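Local coordinates for protein farnesyl pyrophosphate synthetase (Staphylococcus aureus, PDB 5H9D) that probably makes heptaprenyl diphosphate, with Mg(2+) as cofactor, by joining isoprenoid units in a complex with a second, different subunit, at residues 4-9 and 49-53; 14-18 and 36-42; 19-23 and 112-116; 30-34 and 99-103; 132-136 and 175-179. All blocks are in the same frame, centred on the assembly; numbering follows the deposited sequence.

Interaction 1. Residues 4-9 and 49-53; sequences LNMNNE and ILSSQ
Residues 4-9 and 49-53 illustrate how the first turn of one helix settles against the end of another. L4 and N5 are extended; N5 is the N-cap of helix 6-20, its t rotamer letting OD1 accept from N8 N at 2.7 Å. I49 and L50 lie in the last turn of helix 43-51, and the chain turns by Q53; S52 OG donates to I49 O at 2.7 Å. The closest CA pairs are E9 with I49 (7.6 Å) and M6 with L50 (8.4 Å). L4 points across in a t,p rotamer, placing CD2 4.2 Å from I49 CG2. M6 starts sideways, but chi1 t, chi2 near 93° and chi3 m bring CE within 4.0 Å of I49 CG2 and 3.9 Å of L50 CG. E9, bent m,m, lays its CG 3.9 Å from I49 CG2, while Y65 and T60 hold OE2. I49 (m,p) offers CG2 to three side chains, L50 (chi1 near -98°) also packs on helix 302-315, and Q53 (m,m) bonds weakly from NE2 to I49 O at 3.3 Å. This is apolar packing of an N-capped first turn on helix 43-51, in the all-alpha fold of the FPP/GGPP synthase family.

Interaction 2. Residues 14-18 and 36-42; sequences EQRLE and LSSGGKR. With PO4 (phosphate ion), chain G.
A helix facing a glycine-rich turn combines charge pairing with apolar contact. Residues 14-18 are helical throughout; 36-38 end helix 26-38, G39 leaves it with phi of 46°, and R42, in left-handed helical conformation (47/42), is the N-cap of helix 43-51. CA atoms come closest at E18 and L36 (7.9 Å) and at E14 and R42 (8.7 Å). The ionic part is a bidentate salt bridge: E14 (t,p) accepts R42 NH2 on OE1 at 2.8 Å and R42 NE on OE2 at 2.9 Å, with R42 in chi1 m, chi2 m, chi3 t. The apolar part centres on L36 (t,p), whose CD1 lies 4.0 Å from L17 CD1 and whose CD2 lies 3.8 Å from E18 CG. Beyond the turn, K41 NZ donates to PO4 (chain G) O1 at 2.7 Å. The sequence matches the GGKR motif that in relatives helps bind a substrate diphosphate. Chemically, R42 turns inward to a carboxylate while K41 meets a phosphate ion, probably from the crystallisation liquor, in a position consistent with that of a substrate phosphate.

Interaction 3. Residues 19-23 and 112-116; sequences KAIKS and FLLAL
F112 drives its ring tip into the bend after helix 6-20: CZ lies 3.5 Å from I21 O and 3.5 Å from S23 CB, with the carbonyl at the ring edge. The ring, on a t rotamer with chi2 near 71°, springs from a fully helical segment, 112-116, whose F112, L113 and L116 present one face to the bend. In 19-23, K19 and A20 are helical, K22 N bonds to K19 O at 3.0 Å, and K22 and S23 are extended. The nearest CA pairs are A20 with L116 (7.3 Å) and I21 with L113 (7.7 Å). The CA-to-CB bond of I21 points away, yet chi1 near -114° and chi2 p swing CD1 back to 3.6 Å from L113 CD2 and 3.8 Å from L116 CD1. L116 (m,t) also abuts the backbone, CD1 lying 3.1 Å from A20 O. No hydrogen bond joins the segments. S23 OG instead bonds E106 of the partner chain, heptaprenyl diphosphate synthase subunit 1, whose V102 packs on F112, so the contact borders the subunit interface. Within its own chain it is flanked by S32 of helix 26-38 and by L73 and A77 of helix 62-85.

Interaction 4. Residues 30-34 and 99-103; sequences QASLH and KKWDQ. With PO4 (phosphate ion), chain H.
Residues 30-34 form an unbroken helical turn, with H34 N bonded to Q30 O at 2.7 Å, whereas 99-103 pass from the end of helix 97-100 through a bend: W101 (-127/-93) breaks the helix and D102 is the N-cap of the next, its side chain capping T104 N. The closest CA pair is A31 with W101, 8.5 Å apart. W101, chi1 m and chi2 near -89°, lays its six-membered ring against that turn. A31 CB sits over the face in a CH-pi contact, 4.2 Å from the ring centroid and 23° off its normal, while Q30 CB lies 3.8 Å from W101 CZ2. A second CH-pi contact runs the other way: K100 CD stands 3.6 Å from the centroid of the H34 ring (t rotamer), 18° off its normal. H34 NE2 bonds L95 O, and K100 NZ makes a weak bond to PO4 (chain H) O2 at 3.3 Å. This is a surface contact of aromatic CH-pi packing, fastening helix 26-38 to the junction between helices 97-100 and 103-121.

Interaction 5. Residues 132-136 and 175-179; sequences LISES and ISTEV
I175 (m,t) is the bump between two nearly antiparallel helices, 132-136 and 175-179, at 170°; the axes of these short segments come no closer than 11.6 Å, and I133 and I175 are the nearest CA pair at 6.8 Å. It enters a hollow bounded by L132 (t,t), I133 and S136: its CG1 is 4.1 Å from L132 CD2, its CG2 4.1 Å from I133 CG1. S136 forms one wall; its CA-to-CB bond points toward the other helix, so CB meets I175 CD1 at 3.3 Å, while the m rotamer carries OG back to L132 O at 2.9 Å. I133 (m,t) reaches past, placing CD1 4.0 Å from V179 CG2, one turn further on. E135, which takes no part, makes a salt bridge to R15 of the partner chain. Helices 127-150 and 158-183 are successive antiparallel helices of the prenyl synthase bundle, and S176 and V179 also pack on helices 43-51 and 62-85. With no hydrogen bond crossing, cohesion rests on dispersion and shape fit, mainly among branched aliphatic side chains, with S136 CB.

Interactions 1, 2 and 3 follow one another down helix 6-20, their centres 16 Å and then 12 Å apart, so that a single N-terminal helix is fixed in turn to helix 43-51, to the end of helix 26-38 and to helix 103-121. Interactions 2 and 4 share helix 26-38, and 4 touches 3 through S32, which meets I21, F112 and L113. Along the chain, 3 crosses 1 and 2, while 5 opens after the other four have closed; it lies 19 Å from interaction 1, centre to centre, yet touches it where S51 meets T177. The early helices are thereby interlocked with the bundle, and interactions 3, 4 and 5 also border the partner subunit.

Interaction 1. Residues 4-9 and 49-53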
# COMPACT_ATOMS: atom_id res chain seq x y z
N LEU A 4 11.74 15.50 24.11
CA LEU A 4 11.24 14.43 23.28
C LEU A 4 12.21 13.26 23.29
O LEU A 4 13.39 13.43 23.00
CB LEU A 4 11.08 14.95 21.85
CG LEU A 4 10.09 14.29 20.89
CD1 LEU A 4 8.68 14.51 21.35
CD2 LEU A 4 10.27 14.90 19.53
N ASN A 5 11.71 12.08 23.65
CA ASN A 5 12.51 10.86 23.64
C ASN A 5 11.90 10.05 22.50
O ASN A 5 10.69 9.81 22.46
CB ASN A 5 12.39 10.11 24.96
CG ASN A 5 13.24 8.86 24.99
OD1 ASN A 5 12.92 7.86 24.33
ND2 ASN A 5 14.33 8.90 25.75
N MET A 6 12.74 9.65 21.55
CA MET A 6 12.28 8.91 20.40
C MET A 6 11.75 7.57 20.88
O MET A 6 10.59 7.23 20.65
CB MET A 6 13.42 8.72 19.41
CG MET A 6 12.98 8.54 17.96
SD MET A 6 12.93 10.07 17.02
CE MET A 6 11.83 10.98 17.97
N ASN A 7 12.60 6.81 21.56
CA ASN A 7 12.21 5.50 22.08
C ASN A 7 10.83 5.56 22.70
O ASN A 7 9.96 4.77 22.39
CB ASN A 7 13.21 5.04 23.13
CG ASN A 7 14.43 4.39 22.52
OD1 ASN A 7 14.73 4.61 21.34
ND2 ASN A 7 15.15 3.60 23.31
N ASN A 8 10.64 6.52 23.58
CA ASN A 8 9.39 6.69 24.26
C ASN A 8 8.31 7.02 23.25
O ASN A 8 7.18 6.54 23.36
CB ASN A 8 9.52 7.81 25.32
CG ASN A 8 8.20 8.17 26.00
OD1 ASN A 8 7.58 7.33 26.67
ND2 ASN A 8 7.75 9.41 25.81
N GLU A 9 8.63 7.84 22.25
CA GLU A 9 7.62 8.20 21.27
C GLU A 9 7.17 7.03 20.44
O GLU A 9 5.98 6.90 20.17
CB GLU A 9 8.09 9.32 20.34
CG GLU A 9 8.23 10.69 20.98
CD GLU A 9 7.00 11.13 21.75
OE1 GLU A 9 7.00 10.99 22.99
OE2 GLU A 9 6.04 11.61 21.11
N ILE A 49 6.55 11.81 13.78
CA ILE A 49 6.70 12.45 15.09
C ILE A 49 7.72 13.61 14.92
O ILE A 49 7.36 14.76 15.04
CB ILE A 49 7.18 11.41 16.20
CG1 ILE A 49 5.98 10.73 16.89
CG2 ILE A 49 8.00 12.09 17.30
CD1 ILE A 49 5.43 9.57 16.13
N LEU A 50 8.98 13.28 14.59
CA LEU A 50 10.05 14.27 14.39
C LEU A 50 9.71 15.45 13.49
O LEU A 50 10.01 16.58 13.83
CB LEU A 50 11.32 13.62 13.83
CG LEU A 50 12.38 13.29 14.87
CD1 LEU A 50 13.64 12.91 14.16
CD2 LEU A 50 12.62 14.49 15.77
N SER A 51 9.09 15.17 12.34
CA SER A 51 8.68 16.22 11.42
C SER A 51 7.69 17.20 12.04
O SER A 51 7.51 18.29 11.53
CB SER A 51 8.00 15.63 10.17
OG SER A 51 8.94 15.01 9.31
N SER A 52 7.03 16.81 13.11
CA SER A 52 6.06 17.71 13.70
C SER A 52 6.59 18.66 14.75
O SER A 52 5.90 19.59 15.11
CB SER A 52 4.89 16.92 14.29
OG SER A 52 5.25 16.33 15.51
N GLN A 53 7.82 18.45 15.23
CA GLN A 53 8.40 19.34 16.25
C GLN A 53 8.76 20.77 15.77
O GLN A 53 9.09 21.64 16.59
CB GLN A 53 9.66 18.70 16.86
CG GLN A 53 9.50 17.25 17.28
CD GLN A 53 8.46 17.04 18.35
OE1 GLN A 53 8.55 17.62 19.44
NE2 GLN A 53 7.48 16.22 18.05

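Interaction 2. Residues 14-18 and 36-42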
# COMPACT_ATOMS: atom_id res chain seq x y z
N GLU A 14 3.42 2.45 18.96
CA GLU A 14 3.34 0.99 18.88
C GLU A 14 2.15 0.42 19.65
O GLU A 14 1.60 -0.63 19.31
CB GLU A 14 4.64 0.39 19.44
CG GLU A 14 4.85 -1.06 19.10
CD GLU A 14 5.10 -1.26 17.62
OE1 GLU A 14 5.31 -2.41 17.20
OE2 GLU A 14 5.08 -0.24 16.89
N GLN A 15 1.78 1.10 20.73
CA GLN A 15 0.67 0.70 21.59
C GLN A 15 -0.66 1.05 20.96
O GLN A 15 -1.65 0.37 21.18
CB GLN A 15 0.83 1.36 22.95
CG GLN A 15 1.72 0.56 23.84
CD GLN A 15 2.24 1.33 25.02
OE1 GLN A 15 1.56 2.22 25.56
NE2 GLN A 15 3.44 0.99 25.46
N ARG A 16 -0.65 2.12 20.16
CA ARG A 16 -1.79 2.61 19.42
C ARG A 16 -1.96 1.68 18.21
O ARG A 16 -3.08 1.49 17.70
CB ARG A 16 -1.52 4.04 18.97
CG ARG A 16 -2.43 5.09 19.61
CD ARG A 16 -1.80 6.49 19.76
NE ARG A 16 -1.06 6.52 21.01
CZ ARG A 16 -1.13 7.49 21.92
NH1 ARG A 16 -1.92 8.54 21.72
NH2 ARG A 16 -0.44 7.39 23.05
N LEU A 17 -0.86 1.10 17.74
CA LEU A 17 -0.92 0.16 16.63
C LEU A 17 -1.49 -1.16 17.11
O LEU A 17 -2.26 -1.81 16.41
CB LEU A 17 0.45 -0.11 16.05
CG LEU A 17 0.88 0.82 14.91
CD1 LEU A 17 2.37 0.60 14.67
CD2 LEU A 17 0.04 0.57 13.66
N GLU A 18 -1.10 -1.56 18.32
CA GLU A 18 -1.59 -2.80 18.90
C GLU A 18 -3.11 -2.77 19.12
O GLU A 18 -3.79 -3.79 18.94
CB GLU A 18 -0.86 -3.08 20.21
CG GLU A 18 0.51 -3.70 20.03
CD GLU A 18 1.34 -3.70 21.31
OE1 GLU A 18 0.76 -3.65 22.41
OE2 GLU A 18 2.58 -3.76 21.20
N LEU A 36 3.28 -7.34 13.10
CA LEU A 36 3.60 -6.19 13.93
C LEU A 36 4.70 -6.43 14.96
O LEU A 36 5.59 -5.61 15.14
CB LEU A 36 2.33 -5.70 14.63
CG LEU A 36 2.60 -4.45 15.44
CD1 LEU A 36 2.84 -3.32 14.46
CD2 LEU A 36 1.46 -4.15 16.37
N SER A 37 4.62 -7.56 15.64
CA SER A 37 5.56 -7.95 16.69
C SER A 37 6.86 -8.63 16.25
O SER A 37 7.77 -8.73 17.06
CB SER A 37 4.85 -8.87 17.67
OG SER A 37 4.32 -9.97 16.95
N SER A 38 6.93 -9.14 15.02
CA SER A 38 8.16 -9.78 14.58
C SER A 38 9.08 -8.60 14.33
O SER A 38 10.29 -8.75 14.13
CB SER A 38 7.94 -10.67 13.33
OG SER A 38 7.44 -9.97 12.21
N GLY A 39 8.44 -7.44 14.37
CA GLY A 39 9.06 -6.12 14.25
C GLY A 39 10.08 -5.58 13.27
O GLY A 39 11.08 -6.22 12.95
N GLY A 40 9.81 -4.36 12.82
CA GLY A 40 10.68 -3.64 11.91
C GLY A 40 11.09 -2.35 12.61
O GLY A 40 10.72 -2.15 13.76
N LYS A 41 11.78 -1.46 11.92
CA LYS A 41 12.27 -0.22 12.54
C LYS A 41 11.35 0.97 12.71
O LYS A 41 11.77 2.01 13.20
CB LYS A 41 13.55 0.24 11.83
CG LYS A 41 13.52 0.03 10.30
CD LYS A 41 14.90 0.22 9.67
CE LYS A 41 14.86 -0.11 8.21
NZ LYS A 41 14.55 -1.54 7.95
N ARG A 42 10.10 0.85 12.29
CA ARG A 42 9.16 1.94 12.47
C ARG A 42 9.73 3.30 12.06
O ARG A 42 9.51 4.30 12.75
CB ARG A 42 8.76 1.99 13.94
CG ARG A 42 8.34 0.66 14.51
CD ARG A 42 6.99 0.21 13.94
NE ARG A 42 6.55 -1.03 14.57
CZ ARG A 42 7.04 -2.23 14.28
NH1 ARG A 42 7.98 -2.37 13.37
NH2 ARG A 42 6.58 -3.30 14.90
P PO4 G . 11.03 -3.33 7.37
O1 PO4 G . 12.35 -2.77 6.95
O2 PO4 G . 10.50 -2.53 8.52
O3 PO4 G . 10.08 -3.25 6.23
O4 PO4 G . 11.19 -4.75 7.78

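Interaction 3. Residues 19-23 and 112-116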
# COMPACT_ATOMS: atom_id res chain seq x y z
N LYS A 19 -3.65 -1.61 19.50
CA LYS A 19 -5.09 -1.58 19.67
C LYS A 19 -5.78 -1.60 18.29
O LYS A 19 -6.70 -2.39 18.06
CB LYS A 19 -5.55 -0.33 20.41
CG LYS A 19 -7.05 -0.32 20.66
CD LYS A 19 -7.55 1.09 20.94
CE LYS A 19 -9.07 1.13 21.15
NZ LYS A 19 -9.51 2.49 21.56
N ALA A 20 -5.31 -0.75 17.38
CA ALA A 20 -5.85 -0.64 16.04
C ALA A 20 -5.94 -1.95 15.28
O ALA A 20 -6.77 -2.12 14.40
CB ALA A 20 -5.02 0.36 15.25
N ILE A 21 -5.11 -2.90 15.65
CA ILE A 21 -5.06 -4.18 14.98
C ILE A 21 -6.10 -5.23 15.45
O ILE A 21 -6.37 -6.24 14.78
CB ILE A 21 -3.59 -4.69 15.06
CG1 ILE A 21 -3.02 -4.73 13.66
CG2 ILE A 21 -3.47 -6.02 15.74
CD1 ILE A 21 -3.23 -3.47 12.93
N LYS A 22 -6.70 -4.97 16.60
CA LYS A 22 -7.68 -5.89 17.14
C LYS A 22 -8.87 -5.99 16.19
O LYS A 22 -9.34 -4.98 15.65
CB LYS A 22 -8.06 -5.43 18.55
CG LYS A 22 -6.85 -5.55 19.47
CD LYS A 22 -7.13 -5.28 20.93
CE LYS A 22 -5.90 -5.68 21.77
NZ LYS A 22 -6.06 -5.35 23.23
N SER A 23 -9.36 -7.21 15.97
CA SER A 23 -10.47 -7.38 15.05
C SER A 23 -11.57 -8.33 15.49
O SER A 23 -11.37 -9.21 16.32
CB SER A 23 -9.90 -7.83 13.68
OG SER A 23 -10.86 -8.46 12.84
N PHE A 112 -7.40 -5.35 5.19
CA PHE A 112 -7.73 -4.98 6.55
C PHE A 112 -6.83 -3.82 7.02
O PHE A 112 -7.32 -2.77 7.41
CB PHE A 112 -7.57 -6.24 7.43
CG PHE A 112 -7.72 -6.02 8.90
CD1 PHE A 112 -8.96 -5.74 9.45
CD2 PHE A 112 -6.62 -6.14 9.75
CE1 PHE A 112 -9.10 -5.60 10.84
CE2 PHE A 112 -6.75 -6.00 11.12
CZ PHE A 112 -8.00 -5.73 11.67
N LEU A 113 -5.52 -4.04 6.94
CA LEU A 113 -4.51 -3.08 7.38
C LEU A 113 -4.64 -1.76 6.69
O LEU A 113 -4.45 -0.70 7.28
CB LEU A 113 -3.08 -3.67 7.16
CG LEU A 113 -2.74 -4.86 8.08
CD1 LEU A 113 -1.39 -5.45 7.82
CD2 LEU A 113 -2.80 -4.37 9.50
N LEU A 114 -4.97 -1.83 5.41
CA LEU A 114 -5.12 -0.65 4.58
C LEU A 114 -6.38 0.12 4.98
O LEU A 114 -6.34 1.33 5.08
CB LEU A 114 -5.22 -1.10 3.15
CG LEU A 114 -4.70 -0.18 2.08
CD1 LEU A 114 -3.18 -0.16 2.17
CD2 LEU A 114 -5.19 -0.72 0.72
N ALA A 115 -7.49 -0.59 5.20
CA ALA A 115 -8.73 0.08 5.57
C ALA A 115 -8.57 0.85 6.87
O ALA A 115 -9.09 1.96 7.02
CB ALA A 115 -9.88 -0.94 5.70
N LEU A 116 -7.84 0.23 7.82
CA LEU A 116 -7.59 0.85 9.12
C LEU A 116 -6.77 2.12 8.91
O LEU A 116 -6.97 3.12 9.59
CB LEU A 116 -6.81 -0.11 10.02
CG LEU A 116 -7.48 -1.36 10.61
CD1 LEU A 116 -6.41 -2.21 11.36
CD2 LEU A 116 -8.66 -0.93 11.50

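Interaction 4. Residues 30-34 and 99-103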
# COMPACT_ATOMS: atom_id res chain seq x y z
N GLN A 30 -4.49 -12.13 14.69
CA GLN A 30 -3.26 -12.86 14.91
C GLN A 30 -2.24 -12.57 13.80
O GLN A 30 -1.05 -12.46 14.08
CB GLN A 30 -3.50 -14.35 14.89
CG GLN A 30 -4.37 -14.94 15.95
CD GLN A 30 -4.44 -16.44 15.75
OE1 GLN A 30 -3.45 -17.16 15.99
NE2 GLN A 30 -5.59 -16.93 15.27
N ALA A 31 -2.70 -12.48 12.55
CA ALA A 31 -1.80 -12.20 11.44
C ALA A 31 -1.18 -10.80 11.59
O ALA A 31 0.04 -10.64 11.56
CB ALA A 31 -2.53 -12.32 10.10
N SER A 32 -2.02 -9.78 11.75
CA SER A 32 -1.53 -8.43 11.93
C SER A 32 -0.53 -8.34 13.08
O SER A 32 0.51 -7.71 12.96
CB SER A 32 -2.71 -7.48 12.17
OG SER A 32 -3.57 -7.46 11.06
N LEU A 33 -0.85 -8.99 14.21
CA LEU A 33 0.03 -8.99 15.38
C LEU A 33 1.31 -9.80 15.12
O LEU A 33 2.40 -9.45 15.58
CB LEU A 33 -0.71 -9.57 16.57
CG LEU A 33 0.14 -9.59 17.84
CD1 LEU A 33 0.57 -8.15 18.24
CD2 LEU A 33 -0.64 -10.24 18.93
N HIS A 34 1.18 -10.90 14.38
CA HIS A 34 2.34 -11.69 14.04
C HIS A 34 3.36 -10.76 13.36
O HIS A 34 4.50 -10.67 13.79
CB HIS A 34 1.95 -12.81 13.09
CG HIS A 34 3.11 -13.63 12.61
ND1 HIS A 34 4.04 -14.18 13.47
CD2 HIS A 34 3.47 -14.01 11.36
CE1 HIS A 34 4.92 -14.87 12.76
NE2 HIS A 34 4.60 -14.79 11.48
N LYS A 99 2.39 -17.83 4.28
CA LYS A 99 2.93 -19.16 4.61
C LYS A 99 2.51 -19.72 5.95
O LYS A 99 2.48 -20.93 6.11
CB LYS A 99 4.46 -19.19 4.51
CG LYS A 99 4.97 -19.31 3.09
CD LYS A 99 6.35 -19.92 3.05
CE LYS A 99 6.84 -20.03 1.62
NZ LYS A 99 5.75 -20.59 0.76
N LYS A 100 2.20 -18.85 6.90
CA LYS A 100 1.77 -19.29 8.23
C LYS A 100 0.31 -19.69 8.16
O LYS A 100 -0.14 -20.50 8.94
CB LYS A 100 1.93 -18.15 9.23
CG LYS A 100 2.13 -18.58 10.65
CD LYS A 100 2.22 -17.37 11.56
CE LYS A 100 2.77 -17.75 12.93
NZ LYS A 100 2.24 -19.06 13.42
N TRP A 101 -0.43 -19.12 7.23
CA TRP A 101 -1.85 -19.43 7.05
C TRP A 101 -2.04 -19.81 5.58
O TRP A 101 -1.88 -20.96 5.20
CB TRP A 101 -2.72 -18.21 7.41
CG TRP A 101 -2.87 -17.92 8.90
CD1 TRP A 101 -3.82 -18.43 9.75
CD2 TRP A 101 -2.06 -17.04 9.71
NE1 TRP A 101 -3.65 -17.92 11.00
CE2 TRP A 101 -2.58 -17.07 11.01
CE3 TRP A 101 -0.93 -16.24 9.44
CZ2 TRP A 101 -2.03 -16.34 12.06
CZ3 TRP A 101 -0.38 -15.50 10.50
CH2 TRP A 101 -0.94 -15.56 11.79
N ASP A 102 -2.38 -18.84 4.75
CA ASP A 102 -2.53 -19.10 3.34
C ASP A 102 -2.66 -17.81 2.54
O ASP A 102 -2.67 -16.72 3.11
CB ASP A 102 -3.72 -20.05 3.05
CG ASP A 102 -5.06 -19.42 3.33
OD1 ASP A 102 -5.47 -19.31 4.51
OD2 ASP A 102 -5.72 -19.01 2.35
N GLN A 103 -2.74 -17.95 1.23
CA GLN A 103 -2.82 -16.81 0.33
C GLN A 103 -4.06 -15.96 0.52
O GLN A 103 -3.97 -14.74 0.44
CB GLN A 103 -2.71 -17.28 -1.12
CG GLN A 103 -2.35 -16.18 -2.11
CD GLN A 103 -2.09 -16.71 -3.53
OE1 GLN A 103 -1.23 -17.57 -3.75
NE2 GLN A 103 -2.84 -16.17 -4.50
P PO4 H . 5.82 -19.60 14.16
O1 PO4 H . 5.47 -18.96 15.45
O2 PO4 H . 4.97 -20.80 13.96
O3 PO4 H . 5.59 -18.63 13.05
O4 PO4 H . 7.25 -20.00 14.18

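Interaction 5. Residues 132-136 and 175-179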
# COMPACT_ATOMS: atom_id res chain seq x y z
N LEU A 132 -3.43 14.57 -1.32
CA LEU A 132 -1.98 14.38 -1.46
C LEU A 132 -1.59 12.93 -1.13
O LEU A 132 -0.94 12.27 -1.93
CB LEU A 132 -1.23 15.37 -0.57
CG LEU A 132 0.31 15.35 -0.57
CD1 LEU A 132 0.89 16.66 -0.01
CD2 LEU A 132 0.79 14.16 0.26
N ILE A 133 -1.99 12.44 0.03
CA ILE A 133 -1.66 11.07 0.40
C ILE A 133 -2.24 10.02 -0.56
O ILE A 133 -1.59 9.01 -0.85
CB ILE A 133 -2.16 10.74 1.82
CG1 ILE A 133 -1.53 11.71 2.82
CG2 ILE A 133 -1.84 9.30 2.16
CD1 ILE A 133 -1.84 11.41 4.28
N SER A 134 -3.45 10.25 -1.06
CA SER A 134 -4.11 9.30 -1.94
C SER A 134 -3.49 9.18 -3.33
O SER A 134 -3.28 8.08 -3.81
CB SER A 134 -5.60 9.62 -2.03
OG SER A 134 -5.83 10.77 -2.83
N GLU A 135 -3.20 10.31 -3.97
CA GLU A 135 -2.58 10.30 -5.31
C GLU A 135 -1.17 9.68 -5.23
O GLU A 135 -0.67 9.06 -6.17
CB GLU A 135 -2.50 11.72 -5.88
CG GLU A 135 -2.76 11.80 -7.38
CD GLU A 135 -4.23 11.58 -7.73
OE1 GLU A 135 -5.10 12.29 -7.16
OE2 GLU A 135 -4.51 10.70 -8.57
N SER A 136 -0.53 9.87 -4.08
CA SER A 136 0.79 9.33 -3.83
C SER A 136 0.73 7.82 -3.72
O SER A 136 1.62 7.13 -4.21
CB SER A 136 1.37 9.91 -2.54
OG SER A 136 1.64 11.29 -2.70
N ILE A 175 5.93 11.67 2.39
CA ILE A 175 4.60 11.91 3.01
C ILE A 175 4.71 11.93 4.55
O ILE A 175 4.02 12.70 5.21
CB ILE A 175 3.61 10.82 2.60
CG1 ILE A 175 3.28 11.01 1.14
CG2 ILE A 175 2.38 10.83 3.48
CD1 ILE A 175 2.64 9.79 0.54
N SER A 176 5.58 11.09 5.10
CA SER A 176 5.74 11.03 6.54
C SER A 176 6.32 12.33 7.08
O SER A 176 5.96 12.78 8.17
CB SER A 176 6.67 9.88 6.95
OG SER A 176 6.26 8.68 6.35
N THR A 177 7.24 12.94 6.34
CA THR A 177 7.82 14.18 6.83
C THR A 177 6.94 15.39 6.53
O THR A 177 6.87 16.31 7.35
CB THR A 177 9.21 14.40 6.26
OG1 THR A 177 9.17 14.13 4.85
CG2 THR A 177 10.21 13.51 6.95
N GLU A 178 6.26 15.38 5.38
CA GLU A 178 5.39 16.49 4.95
C GLU A 178 4.15 16.65 5.82
O GLU A 178 3.91 17.74 6.39
CB GLU A 178 4.94 16.29 3.51
CG GLU A 178 4.56 17.57 2.79
CD GLU A 178 4.09 17.32 1.37
OE1 GLU A 178 4.66 16.43 0.67
OE2 GLU A 178 3.15 18.03 0.94
N VAL A 179 3.37 15.58 5.89
CA VAL A 179 2.16 15.50 6.68
C VAL A 179 2.47 15.73 8.16
O VAL A 179 1.75 16.43 8.88
CB VAL A 179 1.52 14.10 6.51
CG1 VAL A 179 0.30 13.96 7.40
CG2 VAL A 179 1.18 13.84 5.04